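Local coordinates for protein glutathione S-transferase (Pseudomonas fluorescens, PDB 3M3M) that probably catalyses the conjugation of glutathione to electrophilic substrates and binds glutathione between its two domains, at residues K19-L24 / A71-L76; A48-P51 / P56-E59; K137-M142 / A166-A171; K144-T149 / P182-W187. All coordinates share one frame; numbering follows the deposited sequence.

Contact 1. Residues K19-L24 / A71-L76; sequences KLMLNL and AILNFL
CG of M21 lies anti to the backbone N (chi1 -180°), which places it against L76, while bends at chi2 and chi3 keep the selenium of this selenomethionine beside L73. L76 answers from the other helix: with chi1 -65° its CG sits beside its own backbone N and its side chain slides past that of M21 in the opposite direction. The result is close packing of M21 CG against L76 CB at 3.6 Å. L73 reaches across more obliquely, and its CD2 lies 3.6 Å from M21 CB. On the flank, CD2 of L22 comes to 3.9 Å from L76 CD1. Long, branched or flexible apolar chains suit this place, since the axes of the two short segments are 10.3 Å apart and the side chains must fill the interval. Every touching residue is buried, and I159 and I162 of helix 159-168 cover M21 while Y4 of strand 4-8 touches L22 and L76. The segments run almost parallel, at 7°. The pair corresponds to the two helices that share one face of the sheet in the thioredoxin-like N-terminal domain of glutathione transferases.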
loop_
_atom_site.group_PDB
_atom_site.type_symbol
_atom_site.label_atom_id
_atom_site.label_comp_id
_atom_site.label_asym_id
_atom_site.label_seq_id
_atom_site.Cartn_x
_atom_site.Cartn_y
_atom_site.Cartn_z
ATOM N N LYS A 19 5.600 -1.998 6.633
ATOM C CA LYS A 19 6.657 -1.210 7.385
ATOM C C LYS A 19 5.947 -0.077 8.143
ATOM O O LYS A 19 6.196 0.165 9.343
ATOM C CB LYS A 19 7.672 -0.619 6.380
ATOM C CG LYS A 19 8.748 0.232 7.145
ATOM C CD LYS A 19 9.584 1.064 6.158
ATOM C CE LYS A 19 10.565 1.991 6.990
ATOM N NZ LYS A 19 11.473 2.749 6.019
ATOM N N LEU A 20 5.119 0.683 7.412
ATOM C CA LEU A 20 4.428 1.817 8.081
ATOM C C LEU A 20 3.547 1.372 9.254
ATOM O O LEU A 20 3.630 1.919 10.374
ATOM C CB LEU A 20 3.531 2.531 7.021
ATOM C CG LEU A 20 2.778 3.795 7.529
ATOM C CD1 LEU A 20 3.744 4.839 8.378
ATOM C CD2 LEU A 20 2.187 4.507 6.254
HETATM N N MSE A 21 2.723 0.331 9.008
HETATM C CA MSE A 21 1.849 -0.161 10.119
HETATM C C MSE A 21 2.621 -0.661 11.362
HETATM O O MSE A 21 2.265 -0.279 12.490
HETATM C CB MSE A 21 0.998 -1.282 9.572
HETATM C CG MSE A 21 0.013 -1.931 10.556
HETATM SE SE MSE A 21 -1.620 -0.785 10.721
HETATM C CE MSE A 21 -1.047 0.602 12.010
ATOM N N LEU A 22 3.685 -1.431 11.136
ATOM C CA LEU A 22 4.488 -1.902 12.255
ATOM C C LEU A 22 5.070 -0.728 13.069
ATOM O O LEU A 22 5.039 -0.757 14.347
ATOM C CB LEU A 22 5.581 -2.887 11.768
ATOM C CG LEU A 22 5.007 -4.239 11.254
ATOM C CD1 LEU A 22 6.124 -4.865 10.412
ATOM C CD2 LEU A 22 4.629 -5.109 12.469
ATOM N N ASN A 23 5.614 0.263 12.371
ATOM C CA ASN A 23 6.180 1.449 13.088
ATOM C C ASN A 23 5.108 2.295 13.777
ATOM O O ASN A 23 5.296 2.745 14.898
ATOM C CB ASN A 23 7.075 2.300 12.144
ATOM C CG ASN A 23 8.384 1.598 11.890
ATOM O OD1 ASN A 23 9.347 1.792 12.679
ATOM N ND2 ASN A 23 8.440 0.714 10.910
ATOM N N LEU A 24 3.954 2.476 13.141
ATOM C CA LEU A 24 2.906 3.314 13.753
ATOM C C LEU A 24 2.468 2.634 15.084
ATOM O O LEU A 24 2.190 3.347 16.038
ATOM C CB LEU A 24 1.652 3.378 12.856
ATOM C CG LEU A 24 1.864 4.339 11.717
ATOM C CD1 LEU A 24 0.665 4.074 10.670
ATOM C CD2 LEU A 24 1.880 5.874 12.188
ATOM N N ALA A 71 -4.637 -7.727 4.016
ATOM C CA ALA A 71 -5.117 -8.641 5.117
ATOM C C ALA A 71 -4.141 -8.531 6.284
ATOM O O ALA A 71 -4.565 -8.453 7.420
ATOM C CB ALA A 71 -5.152 -10.104 4.610
ATOM N N ILE A 72 -2.879 -8.381 5.949
ATOM C CA ILE A 72 -1.876 -8.146 7.034
ATOM C C ILE A 72 -2.168 -6.845 7.793
ATOM O O ILE A 72 -2.119 -6.829 9.043
ATOM C CB ILE A 72 -0.419 -8.172 6.456
ATOM C CG1 ILE A 72 -0.091 -9.578 5.880
ATOM C CG2 ILE A 72 0.578 -7.738 7.625
ATOM C CD1 ILE A 72 1.111 -9.452 4.875
ATOM N N LEU A 73 -2.554 -5.765 7.115
ATOM C CA LEU A 73 -2.948 -4.550 7.802
ATOM C C LEU A 73 -4.107 -4.836 8.758
ATOM O O LEU A 73 -4.123 -4.336 9.907
ATOM C CB LEU A 73 -3.363 -3.446 6.817
ATOM C CG LEU A 73 -2.239 -2.857 5.928
ATOM C CD1 LEU A 73 -2.852 -1.835 4.943
ATOM C CD2 LEU A 73 -1.200 -2.175 6.906
ATOM N N ASN A 74 -5.116 -5.599 8.281
ATOM C CA ASN A 74 -6.234 -5.910 9.229
ATOM C C ASN A 74 -5.769 -6.679 10.481
ATOM O O ASN A 74 -6.296 -6.385 11.617
ATOM C CB ASN A 74 -7.305 -6.694 8.480
ATOM C CG ASN A 74 -8.316 -5.732 7.730
ATOM O OD1 ASN A 74 -9.298 -5.281 8.308
ATOM N ND2 ASN A 74 -7.982 -5.326 6.536
ATOM N N PHE A 75 -4.904 -7.686 10.291
ATOM C CA PHE A 75 -4.422 -8.484 11.444
ATOM C C PHE A 75 -3.677 -7.545 12.433
ATOM O O PHE A 75 -3.926 -7.624 13.661
ATOM C CB PHE A 75 -3.449 -9.486 10.941
ATOM C CG PHE A 75 -2.834 -10.294 11.966
ATOM C CD1 PHE A 75 -3.604 -11.271 12.628
ATOM C CD2 PHE A 75 -1.460 -10.072 12.365
ATOM C CE1 PHE A 75 -2.996 -12.117 13.631
ATOM C CE2 PHE A 75 -0.885 -10.932 13.373
ATOM C CZ PHE A 75 -1.688 -11.865 14.026
ATOM N N LEU A 76 -2.779 -6.689 11.908
ATOM C CA LEU A 76 -1.965 -5.827 12.833
ATOM C C LEU A 76 -2.800 -4.785 13.532
ATOM O O LEU A 76 -2.555 -4.421 14.727
ATOM C CB LEU A 76 -0.807 -5.135 12.061
ATOM C CG LEU A 76 0.206 -6.131 11.528
ATOM C CD1 LEU A 76 1.270 -5.483 10.582
ATOM C CD2 LEU A 76 0.898 -6.913 12.683
#

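Contact 2. Residues A48-P51 / P56-E59; sequences AKNP and PVLE
K49 and E59 form the salt bridge of this contact, NZ lying 3.1 Å from OE1 of E59. The ammonium meets the syn side of that oxygen from 28° out of the carboxylate plane. The same OE1 also bonds to the hydroxyl of Y7 on strand 4-8, so two partners grip one oxygen. This is the thioredoxin-like N-terminal domain, where a cis-proline, here P56, leads into strand 57-60 and the loop after helix 44-47 passes beside the strand that follows it. A lysine suits position 49 because its extended aliphatic chain spans from V57 to E59, and a single bend at chi4 (-65°) turns NZ to the carboxylate. An alanine in its place would probably leave the E59 carboxylate without its charge partner, held at OE1 by the Y7 hydroxyl. N50 is buried, and its amide is spent on the loop itself: OD1 accepts from N of N52, closing an Asx turn, while ND2 donates to O of K54, a residue of the glutathione site. P56 touches the bound glutathione directly. Between these polar ends the β-branched V57 spreads its two methyls, one to each neighbour in the loop. CG1 stands 4.2 Å from CB of K49, and CG2 packs more closely, 3.7 Å from CB of N50.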
loop_
_atom_site.group_PDB
_atom_site.type_symbol
_atom_site.label_atom_id
_atom_site.label_comp_id
_atom_site.label_asym_id
_atom_site.label_seq_id
_atom_site.Cartn_x
_atom_site.Cartn_y
_atom_site.Cartn_z
ATOM N N ALA A 48 6.150 -21.993 -0.152
ATOM C CA ALA A 48 5.570 -22.538 1.085
ATOM C C ALA A 48 4.993 -21.419 1.991
ATOM O O ALA A 48 4.133 -21.710 2.825
ATOM C CB ALA A 48 6.661 -23.349 1.902
ATOM N N LYS A 49 5.537 -20.188 1.892
ATOM C CA LYS A 49 5.096 -19.114 2.750
ATOM C C LYS A 49 3.903 -18.372 2.087
ATOM O O LYS A 49 2.852 -18.140 2.767
ATOM C CB LYS A 49 6.170 -18.096 3.038
ATOM C CG LYS A 49 7.379 -18.809 3.723
ATOM C CD LYS A 49 8.554 -17.877 4.045
ATOM C CE LYS A 49 9.735 -18.810 4.678
ATOM N NZ LYS A 49 9.290 -19.397 5.975
ATOM N N ASN A 50 4.048 -18.148 0.791
ATOM C CA ASN A 50 2.896 -17.609 0.040
ATOM C C ASN A 50 2.848 -18.313 -1.302
ATOM O O ASN A 50 3.611 -18.040 -2.188
ATOM C CB ASN A 50 3.001 -16.035 -0.178
ATOM C CG ASN A 50 1.833 -15.513 -0.985
ATOM O OD1 ASN A 50 0.953 -16.303 -1.339
ATOM N ND2 ASN A 50 1.854 -14.186 -1.348
ATOM N N PRO A 51 1.878 -19.217 -1.487
ATOM C CA PRO A 51 1.731 -19.980 -2.730
ATOM C C PRO A 51 1.396 -19.090 -3.889
ATOM O O PRO A 51 1.603 -19.469 -5.053
ATOM C CB PRO A 51 0.614 -21.022 -2.423
ATOM C CG PRO A 51 -0.097 -20.388 -1.285
ATOM C CD PRO A 51 0.892 -19.560 -0.467
ATOM N N PRO A 56 4.089 -8.562 0.220
ATOM C CA PRO A 56 4.716 -8.973 1.509
ATOM C C PRO A 56 4.088 -10.277 2.048
ATOM O O PRO A 56 2.946 -10.690 1.668
ATOM C CB PRO A 56 4.411 -7.777 2.410
ATOM C CG PRO A 56 3.001 -7.362 1.895
ATOM C CD PRO A 56 3.217 -7.384 0.366
ATOM N N VAL A 57 4.880 -10.941 2.899
ATOM C CA VAL A 57 4.433 -12.022 3.773
ATOM C C VAL A 57 4.801 -11.639 5.199
ATOM O O VAL A 57 5.888 -11.093 5.440
ATOM C CB VAL A 57 5.175 -13.300 3.415
ATOM C CG1 VAL A 57 4.646 -14.463 4.411
ATOM C CG2 VAL A 57 4.835 -13.708 1.962
ATOM N N LEU A 58 3.904 -11.903 6.152
ATOM C CA LEU A 58 4.172 -11.660 7.587
ATOM C C LEU A 58 4.227 -13.046 8.200
ATOM O O LEU A 58 3.281 -13.845 8.100
ATOM C CB LEU A 58 3.060 -10.855 8.247
ATOM C CG LEU A 58 3.228 -10.677 9.767
ATOM C CD1 LEU A 58 4.402 -9.790 9.989
ATOM C CD2 LEU A 58 2.033 -10.012 10.441
ATOM N N GLU A 59 5.372 -13.346 8.816
ATOM C CA GLU A 59 5.521 -14.648 9.464
ATOM C C GLU A 59 5.527 -14.446 10.979
ATOM O O GLU A 59 6.244 -13.587 11.503
ATOM C CB GLU A 59 6.847 -15.289 9.020
ATOM C CG GLU A 59 7.133 -16.620 9.799
ATOM C CD GLU A 59 8.492 -17.167 9.338
ATOM O OE1 GLU A 59 8.661 -17.364 8.164
ATOM O OE2 GLU A 59 9.385 -17.415 10.163
#

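Contact 3. Residues K137-M142 / A166-A171; sequences KALDVM and AYTHVA
Behind T168, which faces L139 and M142, the imidazole of H169 points off the other side of its helix end. The setting is the all-helical C-terminal domain of glutathione transferases, with helix 125-146 packed against the end of helix 159-168. V170 CG1 sits 3.5 Å above the H169 ring plane, offset toward the rim. The ring also stacks with Y165, and meets Y16 of helix 13-24 with the planes at about 45°. At its edge ND1 donates to O of A166 at 2.8 Å; the bond is bent (131°), and the donor stands above the carbonyl plane. Y167, which touches the bound glutathione, precedes T168, which packs on the side of helix 125-146. T168 OG1 (chi1 -58°) lies beside its own backbone N and bonds back to O of L164, so the buried hydroxyl is satisfied within its helix. The same torsion sets CG2, anti to the backbone N, against L139. A small β-branched residue suits a spot that needs both hydroxyl and methyl. M142, a selenomethionine bent at chi3, meets T168 tip to tip, its CE 3.9 Å from OG1. L139 slides past from the opposite direction, bringing CD2 to 4.0 Å from CG2 of T168.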
loop_
_atom_site.group_PDB
_atom_site.type_symbol
_atom_site.label_atom_id
_atom_site.label_comp_id
_atom_site.label_asym_id
_atom_site.label_seq_id
_atom_site.Cartn_x
_atom_site.Cartn_y
_atom_site.Cartn_z
ATOM N N LYS A 137 -8.748 8.065 -12.924
ATOM C CA LYS A 137 -10.129 7.825 -12.522
ATOM C C LYS A 137 -10.194 7.471 -11.030
ATOM O O LYS A 137 -11.055 7.894 -10.308
ATOM C CB LYS A 137 -10.751 6.718 -13.393
ATOM C CG LYS A 137 -12.189 6.329 -13.046
ATOM C CD LYS A 137 -12.680 5.213 -14.075
ATOM C CE LYS A 137 -14.096 4.667 -13.824
ATOM N NZ LYS A 137 -14.351 4.292 -12.328
ATOM N N ALA A 138 -9.270 6.600 -10.574
ATOM C CA ALA A 138 -9.236 6.249 -9.129
ATOM C C ALA A 138 -8.839 7.469 -8.268
ATOM O O ALA A 138 -9.412 7.691 -7.189
ATOM C CB ALA A 138 -8.211 5.080 -8.914
ATOM N N LEU A 139 -7.840 8.251 -8.711
ATOM C CA LEU A 139 -7.465 9.445 -7.923
ATOM C C LEU A 139 -8.634 10.452 -7.870
ATOM O O LEU A 139 -8.850 11.056 -6.808
ATOM C CB LEU A 139 -6.212 10.105 -8.557
ATOM C CG LEU A 139 -4.949 9.183 -8.566
ATOM C CD1 LEU A 139 -3.803 9.849 -9.442
ATOM C CD2 LEU A 139 -4.479 9.002 -7.097
ATOM N N ASP A 140 -9.458 10.463 -8.941
ATOM C CA ASP A 140 -10.618 11.323 -8.906
ATOM C C ASP A 140 -11.614 10.911 -7.852
ATOM O O ASP A 140 -12.169 11.748 -7.121
ATOM C CB ASP A 140 -11.364 11.326 -10.266
ATOM C CG ASP A 140 -10.618 12.028 -11.377
ATOM O OD1 ASP A 140 -9.623 12.799 -11.128
ATOM O OD2 ASP A 140 -10.972 11.716 -12.549
ATOM N N VAL A 141 -11.836 9.602 -7.694
ATOM C CA VAL A 141 -12.689 9.129 -6.572
ATOM C C VAL A 141 -12.190 9.572 -5.176
ATOM O O VAL A 141 -12.974 10.033 -4.315
ATOM C CB VAL A 141 -12.811 7.574 -6.621
ATOM C CG1 VAL A 141 -13.592 7.069 -5.384
ATOM C CG2 VAL A 141 -13.515 7.137 -7.973
HETATM N N MSE A 142 -10.862 9.394 -4.968
HETATM C CA MSE A 142 -10.265 9.757 -3.696
HETATM C C MSE A 142 -10.406 11.298 -3.486
HETATM O O MSE A 142 -10.634 11.705 -2.356
HETATM C CB MSE A 142 -8.737 9.372 -3.720
HETATM C CG MSE A 142 -8.618 7.845 -3.620
HETATM SE SE MSE A 142 -6.654 7.488 -3.884
HETATM C CE MSE A 142 -6.019 8.455 -2.196
ATOM N N ALA A 166 0.300 4.252 0.353
ATOM C CA ALA A 166 1.565 3.591 0.001
ATOM C C ALA A 166 1.963 3.858 -1.455
ATOM O O ALA A 166 3.124 4.242 -1.684
ATOM C CB ALA A 166 1.499 2.040 0.296
ATOM N N TYR A 167 1.075 3.646 -2.437
ATOM C CA TYR A 167 1.463 3.985 -3.757
ATOM C C TYR A 167 1.051 5.429 -4.121
ATOM O O TYR A 167 1.676 5.995 -5.025
ATOM C CB TYR A 167 0.770 3.031 -4.777
ATOM C CG TYR A 167 1.552 1.707 -4.820
ATOM C CD1 TYR A 167 2.793 1.642 -5.498
ATOM C CD2 TYR A 167 0.978 0.567 -4.278
ATOM C CE1 TYR A 167 3.509 0.380 -5.549
ATOM C CE2 TYR A 167 1.645 -0.689 -4.372
ATOM C CZ TYR A 167 2.882 -0.765 -5.015
ATOM O OH TYR A 167 3.573 -2.033 -5.021
ATOM N N THR A 168 -0.015 5.931 -3.532
ATOM C CA THR A 168 -0.369 7.303 -4.014
ATOM C C THR A 168 0.796 8.296 -3.743
ATOM O O THR A 168 1.046 9.156 -4.572
ATOM C CB THR A 168 -1.648 7.810 -3.372
ATOM O OG1 THR A 168 -2.734 6.893 -3.651
ATOM C CG2 THR A 168 -2.059 9.205 -3.972
ATOM N N HIS A 169 1.439 8.190 -2.607
ATOM C CA HIS A 169 2.514 9.136 -2.276
ATOM C C HIS A 169 3.692 9.110 -3.274
ATOM O O HIS A 169 4.448 10.111 -3.284
ATOM C CB HIS A 169 2.963 8.982 -0.793
ATOM C CG HIS A 169 4.151 8.102 -0.604
ATOM N ND1 HIS A 169 4.111 6.737 -0.742
ATOM C CD2 HIS A 169 5.428 8.407 -0.232
ATOM C CE1 HIS A 169 5.297 6.218 -0.462
ATOM N NE2 HIS A 169 6.131 7.221 -0.186
ATOM N N VAL A 170 3.862 8.011 -4.060
ATOM C CA VAL A 170 4.905 7.908 -5.089
ATOM C C VAL A 170 4.277 7.863 -6.512
ATOM O O VAL A 170 4.896 7.445 -7.494
ATOM C CB VAL A 170 5.874 6.704 -4.839
ATOM C CG1 VAL A 170 6.784 7.063 -3.615
ATOM C CG2 VAL A 170 5.120 5.407 -4.569
ATOM N N ALA A 171 3.025 8.379 -6.634
ATOM C CA ALA A 171 2.342 8.300 -7.931
ATOM C C ALA A 171 3.082 9.151 -8.963
ATOM O O ALA A 171 3.065 8.802 -10.143
ATOM C CB ALA A 171 0.903 8.714 -7.829
#

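Contact 4. Residues K144-T149 / P182-W187; sequences KQLSRT and PGIQAW
G183 is the first residue of 182-187 to meet the other segment, lying against L146 near the end of helix 125-146. A side chain here would point into the opposite segment, its first carbon about 3.4 Å from S147 OG, so glycine probably helps the backbones to approach. One water bridges the two backbones, donating to L146 O at 2.9 Å and to G183 O at 2.8 Å. The backbone N atoms of G183 and I184 meanwhile bond to the carboxylate of E143, which ties the start of helix 182-192 to helix 125-146. I184 directs its CB away from 144-149, yet CG1 still comes within 4.2 Å of L146 CD1. These helices belong to the α-helical C-terminal domain of the glutathione transferase fold, and L146 helps to fill the seam between them. One turn on, W187 presents a face of its indole to L146, with CG nearly anti to the backbone N (chi1 166°). L146 CD1 sits over the five-membered ring in a CH-pi contact, 3.9 Å from its centroid and 24° off the normal, while CD2 packs 3.5 Å from W187 CD1. A leucine at this position would probably remove the flat platform beneath L146 and leave D161 OD1 without the indole N-H. That aspartate, on helix 159-168, accepts through OD1 from W187 NE1, satisfying the one polar atom of the buried indole.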
loop_
_atom_site.group_PDB
_atom_site.type_symbol
_atom_site.label_atom_id
_atom_site.label_comp_id
_atom_site.label_asym_id
_atom_site.label_seq_id
_atom_site.Cartn_x
_atom_site.Cartn_y
_atom_site.Cartn_z
ATOM N N LYS A 144 -12.655 13.404 -4.637
ATOM C CA LYS A 144 -13.984 13.772 -4.133
ATOM C C LYS A 144 -14.196 13.441 -2.673
ATOM O O LYS A 144 -14.778 14.218 -1.905
ATOM C CB LYS A 144 -15.014 13.051 -5.023
ATOM C CG LYS A 144 -15.086 13.775 -6.378
ATOM C CD LYS A 144 -16.098 13.000 -7.325
ATOM C CE LYS A 144 -16.246 13.602 -8.766
ATOM N NZ LYS A 144 -14.974 13.303 -9.625
ATOM N N GLN A 145 -13.767 12.255 -2.204
ATOM C CA GLN A 145 -13.977 11.951 -0.852
ATOM C C GLN A 145 -13.180 12.882 0.093
ATOM O O GLN A 145 -13.711 13.291 1.097
ATOM C CB GLN A 145 -13.594 10.430 -0.525
ATOM C CG GLN A 145 -13.748 10.020 0.960
ATOM C CD GLN A 145 -15.245 10.006 1.405
ATOM O OE1 GLN A 145 -16.076 9.459 0.699
ATOM N NE2 GLN A 145 -15.581 10.722 2.458
ATOM N N LEU A 146 -11.928 13.154 -0.259
ATOM C CA LEU A 146 -11.033 13.869 0.665
ATOM C C LEU A 146 -11.365 15.391 0.549
ATOM O O LEU A 146 -10.759 16.196 1.253
ATOM C CB LEU A 146 -9.597 13.588 0.255
ATOM C CG LEU A 146 -9.265 12.109 0.643
ATOM C CD1 LEU A 146 -7.950 11.750 -0.025
ATOM C CD2 LEU A 146 -9.250 11.893 2.219
ATOM N N SER A 147 -12.256 15.746 -0.398
ATOM C CA SER A 147 -12.695 17.173 -0.508
ATOM C C SER A 147 -13.761 17.436 0.552
ATOM O O SER A 147 -14.155 18.619 0.782
ATOM C CB SER A 147 -13.146 17.492 -1.972
ATOM O OG SER A 147 -11.993 17.495 -2.842
ATOM N N ARG A 148 -14.250 16.370 1.194
ATOM C CA ARG A 148 -15.337 16.349 2.164
ATOM C C ARG A 148 -14.952 15.868 3.557
ATOM O O ARG A 148 -15.543 16.291 4.550
ATOM C CB ARG A 148 -16.490 15.459 1.718
ATOM C CG ARG A 148 -17.067 16.031 0.461
ATOM C CD ARG A 148 -18.228 15.276 -0.089
ATOM N NE ARG A 148 -18.629 15.884 -1.386
ATOM C CZ ARG A 148 -19.318 17.034 -1.550
ATOM N NH1 ARG A 148 -19.652 17.831 -0.524
ATOM N NH2 ARG A 148 -19.648 17.422 -2.773
ATOM N N THR A 149 -14.014 14.922 3.668
ATOM C CA THR A 149 -13.597 14.410 4.992
ATOM C C THR A 149 -12.052 14.399 4.958
ATOM O O THR A 149 -11.427 14.331 3.923
ATOM C CB THR A 149 -14.095 12.957 5.328
ATOM O OG1 THR A 149 -13.661 12.055 4.278
ATOM C CG2 THR A 149 -15.641 12.852 5.497
ATOM N N PRO A 182 -5.410 18.658 -5.091
ATOM C CA PRO A 182 -5.050 19.240 -3.806
ATOM C C PRO A 182 -5.666 18.626 -2.598
ATOM O O PRO A 182 -5.071 18.752 -1.432
ATOM C CB PRO A 182 -5.527 20.744 -3.913
ATOM C CG PRO A 182 -6.569 20.666 -5.095
ATOM C CD PRO A 182 -6.070 19.612 -6.017
ATOM N N GLY A 183 -6.820 17.960 -2.763
ATOM C CA GLY A 183 -7.363 17.296 -1.598
ATOM C C GLY A 183 -6.472 16.080 -1.255
ATOM O O GLY A 183 -6.255 15.796 -0.070
ATOM N N ILE A 184 -6.055 15.340 -2.288
ATOM C CA ILE A 184 -5.039 14.221 -2.039
ATOM C C ILE A 184 -3.749 14.747 -1.385
ATOM O O ILE A 184 -3.274 14.211 -0.395
ATOM C CB ILE A 184 -4.747 13.436 -3.272
ATOM C CG1 ILE A 184 -6.088 12.752 -3.711
ATOM C CG2 ILE A 184 -3.636 12.324 -3.011
ATOM C CD1 ILE A 184 -5.909 11.827 -5.015
ATOM N N GLN A 185 -3.233 15.856 -1.912
ATOM C CA GLN A 185 -1.991 16.390 -1.349
ATOM C C GLN A 185 -2.192 16.769 0.109
ATOM O O GLN A 185 -1.316 16.486 0.948
ATOM C CB GLN A 185 -1.473 17.566 -2.230
ATOM C CG GLN A 185 -1.089 17.217 -3.609
ATOM C CD GLN A 185 -0.626 18.511 -4.370
ATOM O OE1 GLN A 185 -1.356 19.532 -4.379
ATOM N NE2 GLN A 185 0.518 18.424 -5.048
ATOM N N ALA A 186 -3.326 17.366 0.495
ATOM C CA ALA A 186 -3.504 17.788 1.894
ATOM C C ALA A 186 -3.682 16.551 2.792
ATOM O O ALA A 186 -3.271 16.504 3.920
ATOM C CB ALA A 186 -4.764 18.736 2.027
ATOM N N TRP A 187 -4.329 15.506 2.238
ATOM C CA TRP A 187 -4.405 14.233 2.977
ATOM C C TRP A 187 -3.026 13.570 3.165
ATOM O O TRP A 187 -2.713 13.024 4.276
ATOM C CB TRP A 187 -5.377 13.336 2.204
ATOM C CG TRP A 187 -5.377 11.868 2.565
ATOM C CD1 TRP A 187 -6.031 11.232 3.554
ATOM C CD2 TRP A 187 -4.732 10.862 1.768
ATOM N NE1 TRP A 187 -5.777 9.826 3.479
ATOM C CE2 TRP A 187 -5.033 9.586 2.357
ATOM C CE3 TRP A 187 -3.943 10.946 0.607
ATOM C CZ2 TRP A 187 -4.536 8.333 1.813
ATOM C CZ3 TRP A 187 -3.435 9.695 0.040
ATOM C CH2 TRP A 187 -3.761 8.424 0.666
HETATM O O HOH W 1 -7.973 16.638 1.943
#

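In the fold
Contacts 1 and 2 belong to the thioredoxin-like domain and contacts 3 and 4 to the helical domain. Contacts 1 and 2 touch mainly through L58, whose CD2 lies 3.9 Å from I72 CG2. Contacts 3 and 4 share helix 125-146 and join into one core, where T168 CG2 meets I184 CG2 at 3.6 Å and M142 CE meets W187 CZ3 at 3.6 Å. Glutathione sits where the domains face each other: P56 of contact 2 and Y167 of contact 3 both touch it, and the L73 side chain of contact 1 is about 8 Å away. The centres of contacts 2 and 4, at opposite sides of the chain's centre, are 34 Å apart.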